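Local coordinates for protein ORF 37 (Human herpesvirus 8 type M, PDB 3FHD) that cleaves single- and double-stranded DNA as an endo- and exonuclease, processing branched viral DNA intermediates into unit-length linear genomes for packaging, at residues 230-242 against 401-413. Numbering follows the deposited sequence.
With SO4 (sulfate ion), chain B.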
ATOM      1  N   MET A 230       3.973  -2.588   6.731  1.00 14.60           N
ATOM      2  CA  MET A 230       5.349  -2.202   6.989  1.00 15.42           C
ATOM      3  C   MET A 230       5.389  -0.783   7.524  1.00 14.91           C
ATOM      4  O   MET A 230       5.305   0.162   6.734  1.00 14.05           O
ATOM      5  CB  MET A 230       6.141  -2.258   5.689  1.00 16.47           C
ATOM      6  CG  MET A 230       6.343  -3.708   5.259  1.00 18.16           C
ATOM      7  SD  MET A 230       6.976  -4.046   3.613  1.00 24.64           S
ATOM      8  CE  MET A 230       6.355  -2.711   2.662  1.00 27.51           C
ATOM      9  N   GLN A 231       5.554  -0.641   8.842  1.00 13.86           N
ATOM     10  CA  GLN A 231       5.711   0.665   9.474  1.00 15.03           C
ATOM     11  C   GLN A 231       7.144   1.184   9.138  1.00 15.93           C
ATOM     12  O   GLN A 231       8.077   0.367   8.950  1.00 15.55           O
ATOM     13  CB  GLN A 231       5.556   0.514  10.991  1.00 15.15           C
ATOM     14  CG  GLN A 231       4.215  -0.103  11.427  1.00 17.34           C
ATOM     15  CD  GLN A 231       4.218  -0.541  12.894  1.00 17.55           C
ATOM     16  OE1 GLN A 231       3.764   0.202  13.776  1.00 18.14           O
ATOM     17  NE2 GLN A 231       4.729  -1.752  13.158  1.00 20.06           N
ATOM     18  N   SER A 232       7.332   2.496   9.054  1.00 15.21           N
ATOM     19  CA  SER A 232       8.674   3.085   9.003  1.00 16.28           C
ATOM     20  C   SER A 232       9.433   2.921  10.332  1.00 16.75           C
ATOM     21  O   SER A 232       9.031   3.482  11.349  1.00 16.82           O
ATOM     22  CB  SER A 232       8.638   4.587   8.630  1.00 17.02           C
ATOM     23  OG  SER A 232       9.907   5.196   8.949  1.00 18.05           O
ATOM     24  N   PRO A 233      10.570   2.180  10.334  1.00 17.40           N
ATOM     25  CA  PRO A 233      11.320   2.067  11.601  1.00 18.23           C
ATOM     26  C   PRO A 233      12.045   3.353  11.989  1.00 19.10           C
ATOM     27  O   PRO A 233      12.445   3.505  13.144  1.00 20.42           O
ATOM     28  CB  PRO A 233      12.319   0.931  11.323  1.00 18.55           C
ATOM     29  CG  PRO A 233      12.493   0.956   9.794  1.00 20.16           C
ATOM     30  CD  PRO A 233      11.156   1.373   9.252  1.00 18.38           C
ATOM     31  N   GLN A 234      12.230   4.270  11.045  1.00 18.46           N
ATOM     32  CA  GLN A 234      13.006   5.466  11.329  1.00 19.97           C
ATOM     33  C   GLN A 234      12.156   6.583  11.932  1.00 18.45           C
ATOM     34  O   GLN A 234      12.661   7.355  12.722  1.00 18.09           O
ATOM     35  CB  GLN A 234      13.735   5.956  10.085  1.00 20.44           C
ATOM     36  CG  GLN A 234      14.841   5.001   9.581  1.00 26.21           C
ATOM     37  CD  GLN A 234      15.971   4.839  10.594  1.00 32.33           C
ATOM     38  OE1 GLN A 234      15.758   4.413  11.739  1.00 36.10           O
ATOM     39  NE2 GLN A 234      17.176   5.180  10.180  1.00 36.21           N
ATOM     40  N   ASN A 235      10.857   6.608  11.615  1.00 16.97           N
ATOM     41  CA  ASN A 235       9.966   7.663  12.172  1.00 17.13           C
ATOM     42  C   ASN A 235       8.695   7.194  12.889  1.00 16.29           C
ATOM     43  O   ASN A 235       8.169   7.900  13.762  1.00 15.80           O
ATOM     44  CB  ASN A 235       9.640   8.712  11.093  1.00 17.73           C
ATOM     45  CG  ASN A 235       9.047   8.100   9.839  1.00 18.16           C
ATOM     46  OD1 ASN A 235       7.968   7.512   9.872  1.00 17.59           O
ATOM     47  ND2 ASN A 235       9.762   8.237   8.719  1.00 22.34           N
ATOM     48  N   GLY A 236       8.194   6.020  12.527  1.00 14.41           N
ATOM     49  CA  GLY A 236       6.948   5.512  13.095  1.00 14.93           C
ATOM     50  C   GLY A 236       5.667   6.286  12.741  1.00 14.76           C
ATOM     51  O   GLY A 236       4.635   6.039  13.346  1.00 15.28           O
ATOM     52  N   ILE A 237       5.719   7.183  11.748  1.00 15.16           N
ATOM     53  CA  ILE A 237       4.520   7.957  11.324  1.00 15.82           C
ATOM     54  C   ILE A 237       3.992   7.555   9.949  1.00 14.95           C
ATOM     55  O   ILE A 237       2.828   7.810   9.619  1.00 14.38           O
ATOM     56  CB  ILE A 237       4.735   9.493  11.423  1.00 15.48           C
ATOM     57  CG1 ILE A 237       5.614  10.021  10.277  1.00 15.34           C
ATOM     58  CG2 ILE A 237       5.358   9.861  12.739  1.00 17.16           C
ATOM     59  CD1 ILE A 237       5.589  11.557  10.163  1.00 16.96           C
ATOM     60  N   PHE A 238       4.847   6.903   9.161  1.00 14.49           N
ATOM     61  CA  PHE A 238       4.462   6.405   7.837  1.00 15.80           C
ATOM     62  C   PHE A 238       4.463   4.861   7.805  1.00 16.28           C
ATOM     63  O   PHE A 238       5.158   4.202   8.577  1.00 16.40           O
ATOM     64  CB  PHE A 238       5.399   6.868   6.728  1.00 16.07           C
ATOM     65  CG  PHE A 238       5.486   8.351   6.542  1.00 16.34           C
ATOM     66  CD1 PHE A 238       4.388   9.062   6.050  1.00 17.76           C
ATOM     67  CD2 PHE A 238       6.712   9.044   6.795  1.00 14.18           C
ATOM     68  CE1 PHE A 238       4.473  10.461   5.834  1.00 16.76           C
ATOM     69  CE2 PHE A 238       6.803  10.450   6.572  1.00 14.86           C
ATOM     70  CZ  PHE A 238       5.675  11.143   6.116  1.00 15.59           C
ATOM     71  N   GLY A 239       3.680   4.301   6.879  1.00 15.56           N
ATOM     72  CA  GLY A 239       3.687   2.864   6.651  1.00 15.24           C
ATOM     73  C   GLY A 239       2.904   2.511   5.400  1.00 15.15           C
ATOM     74  O   GLY A 239       2.041   3.285   4.951  1.00 15.59           O
ATOM     75  N   VAL A 240       3.185   1.342   4.843  1.00 14.68           N
ATOM     76  CA  VAL A 240       2.510   0.851   3.657  1.00 15.66           C
ATOM     77  C   VAL A 240       2.248  -0.666   3.742  1.00 16.14           C
ATOM     78  O   VAL A 240       2.911  -1.406   4.516  1.00 15.06           O
ATOM     79  CB  VAL A 240       3.305   1.137   2.346  1.00 15.95           C
ATOM     80  CG1 VAL A 240       3.685   2.626   2.207  1.00 15.58           C
ATOM     81  CG2 VAL A 240       4.564   0.316   2.282  1.00 16.72           C
ATOM     82  N   SER A 241       1.282  -1.140   2.960  1.00 16.24           N
ATOM     83  CA  SER A 241       1.319  -2.563   2.610  1.00 19.42           C
ATOM     84  C   SER A 241       1.503  -2.602   1.082  1.00 20.87           C
ATOM     85  O   SER A 241       1.114  -1.653   0.375  1.00 23.50           O
ATOM     86  CB  SER A 241       0.058  -3.325   3.055  1.00 20.02           C
ATOM     87  OG  SER A 241      -1.084  -2.743   2.471  1.00 25.16           O
ATOM     88  N   LEU A 242       2.129  -3.649   0.573  1.00 20.25           N
ATOM     89  CA  LEU A 242       2.311  -3.759  -0.846  1.00 19.73           C
ATOM     90  C   LEU A 242       1.358  -4.797  -1.423  1.00 18.91           C
ATOM     91  O   LEU A 242       0.991  -5.739  -0.733  1.00 19.09           O
ATOM     92  CB  LEU A 242       3.738  -4.163  -1.160  1.00 18.15           C
ATOM     93  CG  LEU A 242       4.906  -3.290  -0.612  1.00 20.13           C
ATOM     94  CD1 LEU A 242       6.240  -3.913  -0.965  1.00 17.90           C
ATOM     95  CD2 LEU A 242       4.845  -1.844  -1.132  1.00 19.36           C
ATOM     96  N   LEU A 401       5.027   6.874  -1.739  1.00 15.53           N
ATOM     97  CA  LEU A 401       5.274   6.416  -0.351  1.00 16.18           C
ATOM     98  C   LEU A 401       5.750   4.951  -0.228  1.00 16.48           C
ATOM     99  O   LEU A 401       6.607   4.654   0.604  1.00 15.79           O
ATOM    100  CB  LEU A 401       4.076   6.668   0.573  1.00 15.35           C
ATOM    101  CG  LEU A 401       4.338   6.430   2.076  1.00 15.78           C
ATOM    102  CD1 LEU A 401       5.425   7.429   2.644  1.00 16.65           C
ATOM    103  CD2 LEU A 401       3.018   6.533   2.911  1.00 14.11           C
ATOM    104  N   GLN A 402       5.182   4.036  -1.027  1.00 14.63           N
ATOM    105  CA  GLN A 402       5.643   2.663  -1.033  1.00 14.98           C
ATOM    106  C   GLN A 402       7.114   2.607  -1.446  1.00 15.56           C
ATOM    107  O   GLN A 402       7.877   1.825  -0.858  1.00 15.80           O
ATOM    108  CB  GLN A 402       4.813   1.757  -1.965  1.00 15.28           C
ATOM    109  CG  GLN A 402       3.351   1.711  -1.635  1.00 15.85           C
ATOM    110  CD  GLN A 402       2.526   0.904  -2.632  1.00 15.95           C
ATOM    111  OE1 GLN A 402       3.057   0.272  -3.538  1.00 19.46           O
ATOM    112  NE2 GLN A 402       1.228   0.935  -2.447  1.00 17.70           N
ATOM    113  N   SER A 403       7.543   3.415  -2.414  1.00 16.46           N
ATOM    114  CA  SER A 403       8.959   3.439  -2.755  1.00 16.10           C
ATOM    115  C   SER A 403       9.858   3.882  -1.574  1.00 15.88           C
ATOM    116  O   SER A 403      10.925   3.317  -1.356  1.00 14.64           O
ATOM    117  CB  SER A 403       9.287   4.304  -4.027  1.00 18.27           C
ATOM    118  OG  SER A 403       9.173   5.704  -3.770  1.00 21.79           O
ATOM    119  N   SER A 404       9.423   4.892  -0.825  1.00 16.07           N
ATOM    120  CA  SER A 404      10.190   5.425   0.304  1.00 16.94           C
ATOM    121  C   SER A 404      10.350   4.369   1.414  1.00 16.40           C
ATOM    122  O   SER A 404      11.462   4.218   1.976  1.00 14.77           O
ATOM    123  CB  SER A 404       9.470   6.659   0.873  1.00 18.25           C
ATOM    124  OG  SER A 404       9.529   7.698  -0.097  1.00 26.83           O
ATOM    125  N   ILE A 405       9.267   3.635   1.697  1.00 14.75           N
ATOM    126  CA  ILE A 405       9.300   2.587   2.721  1.00 15.57           C
ATOM    127  C   ILE A 405      10.136   1.393   2.267  1.00 15.32           C
ATOM    128  O   ILE A 405      10.974   0.906   3.031  1.00 15.76           O
ATOM    129  CB  ILE A 405       7.918   2.133   3.218  1.00 16.84           C
ATOM    130  CG1 ILE A 405       7.174   3.288   3.943  1.00 17.97           C
ATOM    131  CG2 ILE A 405       8.030   0.804   4.066  1.00 15.07           C
ATOM    132  CD1 ILE A 405       7.926   3.850   5.129  1.00 18.38           C
ATOM    133  N   VAL A 406       9.929   0.929   1.037  1.00 15.01           N
ATOM    134  CA  VAL A 406      10.785  -0.150   0.475  1.00 15.19           C
ATOM    135  C   VAL A 406      12.285   0.191   0.535  1.00 16.10           C
ATOM    136  O   VAL A 406      13.138  -0.636   0.893  1.00 15.41           O
ATOM    137  CB  VAL A 406      10.373  -0.511  -0.986  1.00 14.91           C
ATOM    138  CG1 VAL A 406      11.417  -1.428  -1.607  1.00 15.95           C
ATOM    139  CG2 VAL A 406       9.051  -1.232  -1.007  1.00 17.05           C
ATOM    140  N   GLU A 407      12.633   1.412   0.116  1.00 15.17           N
ATOM    141  CA  GLU A 407      14.034   1.839   0.103  1.00 16.78           C
ATOM    142  C   GLU A 407      14.660   2.043   1.485  1.00 16.10           C
ATOM    143  O   GLU A 407      15.850   1.765   1.677  1.00 16.08           O
ATOM    144  CB  GLU A 407      14.204   3.052  -0.813  1.00 16.55           C
ATOM    145  CG  GLU A 407      14.080   2.630  -2.289  1.00 21.30           C
ATOM    146  CD  GLU A 407      13.679   3.757  -3.228  1.00 29.03           C
ATOM    147  OE1 GLU A 407      13.853   4.951  -2.842  1.00 31.24           O
ATOM    148  OE2 GLU A 407      13.185   3.437  -4.350  1.00 26.90           O
ATOM    149  N   GLU A 408      13.842   2.480   2.434  1.00 17.14           N
ATOM    150  CA  GLU A 408      14.210   2.532   3.866  1.00 17.55           C
ATOM    151  C   GLU A 408      14.578   1.138   4.406  1.00 16.50           C
ATOM    152  O   GLU A 408      15.634   0.987   5.019  1.00 16.73           O
ATOM    153  CB  GLU A 408      13.054   3.167   4.672  1.00 16.57           C
ATOM    154  CG  GLU A 408      13.307   3.397   6.210  1.00 18.59           C
ATOM    155  CD  GLU A 408      12.052   4.004   6.890  1.00 21.22           C
ATOM    156  OE1 GLU A 408      11.147   4.421   6.159  1.00 29.08           O
ATOM    157  OE2 GLU A 408      11.946   4.077   8.145  1.00 27.82           O
ATOM    158  N   TYR A 409      13.738   0.131   4.155  1.00 15.26           N
ATOM    159  CA  TYR A 409      13.999  -1.246   4.611  1.00 14.92           C
ATOM    160  C   TYR A 409      15.266  -1.828   3.932  1.00 14.60           C
ATOM    161  O   TYR A 409      16.117  -2.415   4.592  1.00 13.83           O
ATOM    162  CB  TYR A 409      12.790  -2.140   4.306  1.00 15.99           C
ATOM    163  CG  TYR A 409      11.644  -2.090   5.318  1.00 14.94           C
ATOM    164  CD1 TYR A 409      11.222  -3.266   5.968  1.00 15.77           C
ATOM    165  CD2 TYR A 409      11.013  -0.900   5.655  1.00 17.03           C
ATOM    166  CE1 TYR A 409      10.145  -3.247   6.893  1.00 17.01           C
ATOM    167  CE2 TYR A 409       9.947  -0.863   6.615  1.00 14.78           C
ATOM    168  CZ  TYR A 409       9.524  -2.046   7.232  1.00 14.89           C
ATOM    169  OH  TYR A 409       8.454  -2.054   8.135  1.00 15.95           O
ATOM    170  N   ILE A 410      15.398  -1.648   2.621  1.00 15.00           N
ATOM    171  CA  ILE A 410      16.633  -2.038   1.910  1.00 16.01           C
ATOM    172  C   ILE A 410      17.884  -1.374   2.528  1.00 16.62           C
ATOM    173  O   ILE A 410      18.950  -1.977   2.553  1.00 16.79           O
ATOM    174  CB  ILE A 410      16.541  -1.678   0.395  1.00 15.26           C
ATOM    175  CG1 ILE A 410      15.564  -2.600  -0.290  1.00 15.39           C
ATOM    176  CG2 ILE A 410      17.961  -1.770  -0.305  1.00 16.18           C
ATOM    177  CD1 ILE A 410      15.151  -2.136  -1.684  1.00 16.10           C
ATOM    178  N   GLY A 411      17.741  -0.123   2.990  1.00 17.54           N
ATOM    179  CA  GLY A 411      18.839   0.666   3.579  1.00 17.81           C
ATOM    180  C   GLY A 411      19.266   0.112   4.927  1.00 17.37           C
ATOM    181  O   GLY A 411      20.458   0.141   5.278  1.00 18.19           O
ATOM    182  N   LEU A 412      18.304  -0.412   5.678  1.00 17.30           N
ATOM    183  CA  LEU A 412      18.544  -1.012   6.991  1.00 17.55           C
ATOM    184  C   LEU A 412      18.938  -2.490   6.944  1.00 18.11           C
ATOM    185  O   LEU A 412      19.508  -2.985   7.911  1.00 17.95           O
ATOM    186  CB  LEU A 412      17.328  -0.832   7.917  1.00 17.69           C
ATOM    187  CG  LEU A 412      17.104   0.586   8.431  1.00 18.29           C
ATOM    188  CD1 LEU A 412      15.684   0.826   8.901  1.00 20.83           C
ATOM    189  CD2 LEU A 412      18.156   0.894   9.552  1.00 21.55           C
ATOM    190  N   ASP A 413      18.655  -3.174   5.838  1.00 18.72           N
ATOM    191  CA  ASP A 413      19.052  -4.581   5.645  1.00 21.06           C
ATOM    192  C   ASP A 413      20.567  -4.729   5.821  1.00 20.60           C
ATOM    193  O   ASP A 413      21.318  -3.892   5.355  1.00 20.53           O
ATOM    194  CB  ASP A 413      18.698  -5.062   4.221  1.00 22.91           C
ATOM    195  CG  ASP A 413      17.255  -5.594   4.084  1.00 27.63           C
ATOM    196  OD1 ASP A 413      16.600  -5.833   5.118  1.00 34.66           O
ATOM    197  OD2 ASP A 413      16.773  -5.793   2.923  1.00 32.59           O
TER
HETATM  198  S   SO4 B 487      -1.785   1.017   2.188  1.00 24.06           S
HETATM  199  O1  SO4 B 487      -2.524   2.139   2.744  1.00 20.40           O
HETATM  200  O2  SO4 B 487      -2.236   0.788   0.811  1.00 23.18           O
HETATM  201  O3  SO4 B 487      -0.390   1.404   2.208  1.00 19.67           O
HETATM  202  O4  SO4 B 487      -1.918  -0.130   3.049  1.00 26.72           O
HETATM  203  O   HOH W   1       9.393   6.950   5.627  1.00 37.57           O
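Glu408 of helix 394-412 reaches Ser232 and Gln234 in the turn of a β-hairpin. From CB, whose bond from CA points toward the hairpin, the chain runs extended (CG opposite the backbone N, chi1 -176°). Its CG lies beside CG of Gln234, and its CD faces CD of Pro233 at 3.6 Å. At the tip, OE2 takes a very short hydrogen bond of 2.5 Å from Ser232 OG and a second from the backbone N of Gln234 (2.9 Å), the nitrogen lying nearly in line with the C-O bond, though the N-H is bent (153°); OE1 accepts a hydrogen bond from a water. Ser232 OG also accepts from Asn235 N, an ST motif, so one hydroxyl ties the turn to itself and to the helix.

One helical turn back, CD1 of Ile405 presses on Ser232 CB at 3.6 Å, while its CB and CG2 pack against CG2 of Val240. Leu401 CD1 approaches the Phe238 ring obliquely. One residue after Glu408, Tyr409 OH donates to Gln231 O (2.6 Å), which lies at the ring edge; the sulfur of Met230 stands over the ring face, 4.9 Å from its centroid, a Met-aromatic contact. Leu242 CD2 lies along the Gln402 side chain, whose NE2 is hydrogen-bonded to Glu266, a magnesium ligand.

Strand 238-240 runs almost perpendicular to helix segment 401-412, at 96°. Next to Val240, Ser241 N and OG bind a sulfate, probably from the crystallisation liquor, that Arg161, Ser167 and Ser168 also bind. The arrangement is a helix laid across a β-hairpin, bordering the magnesium site of a PD-(D/E)XK nuclease.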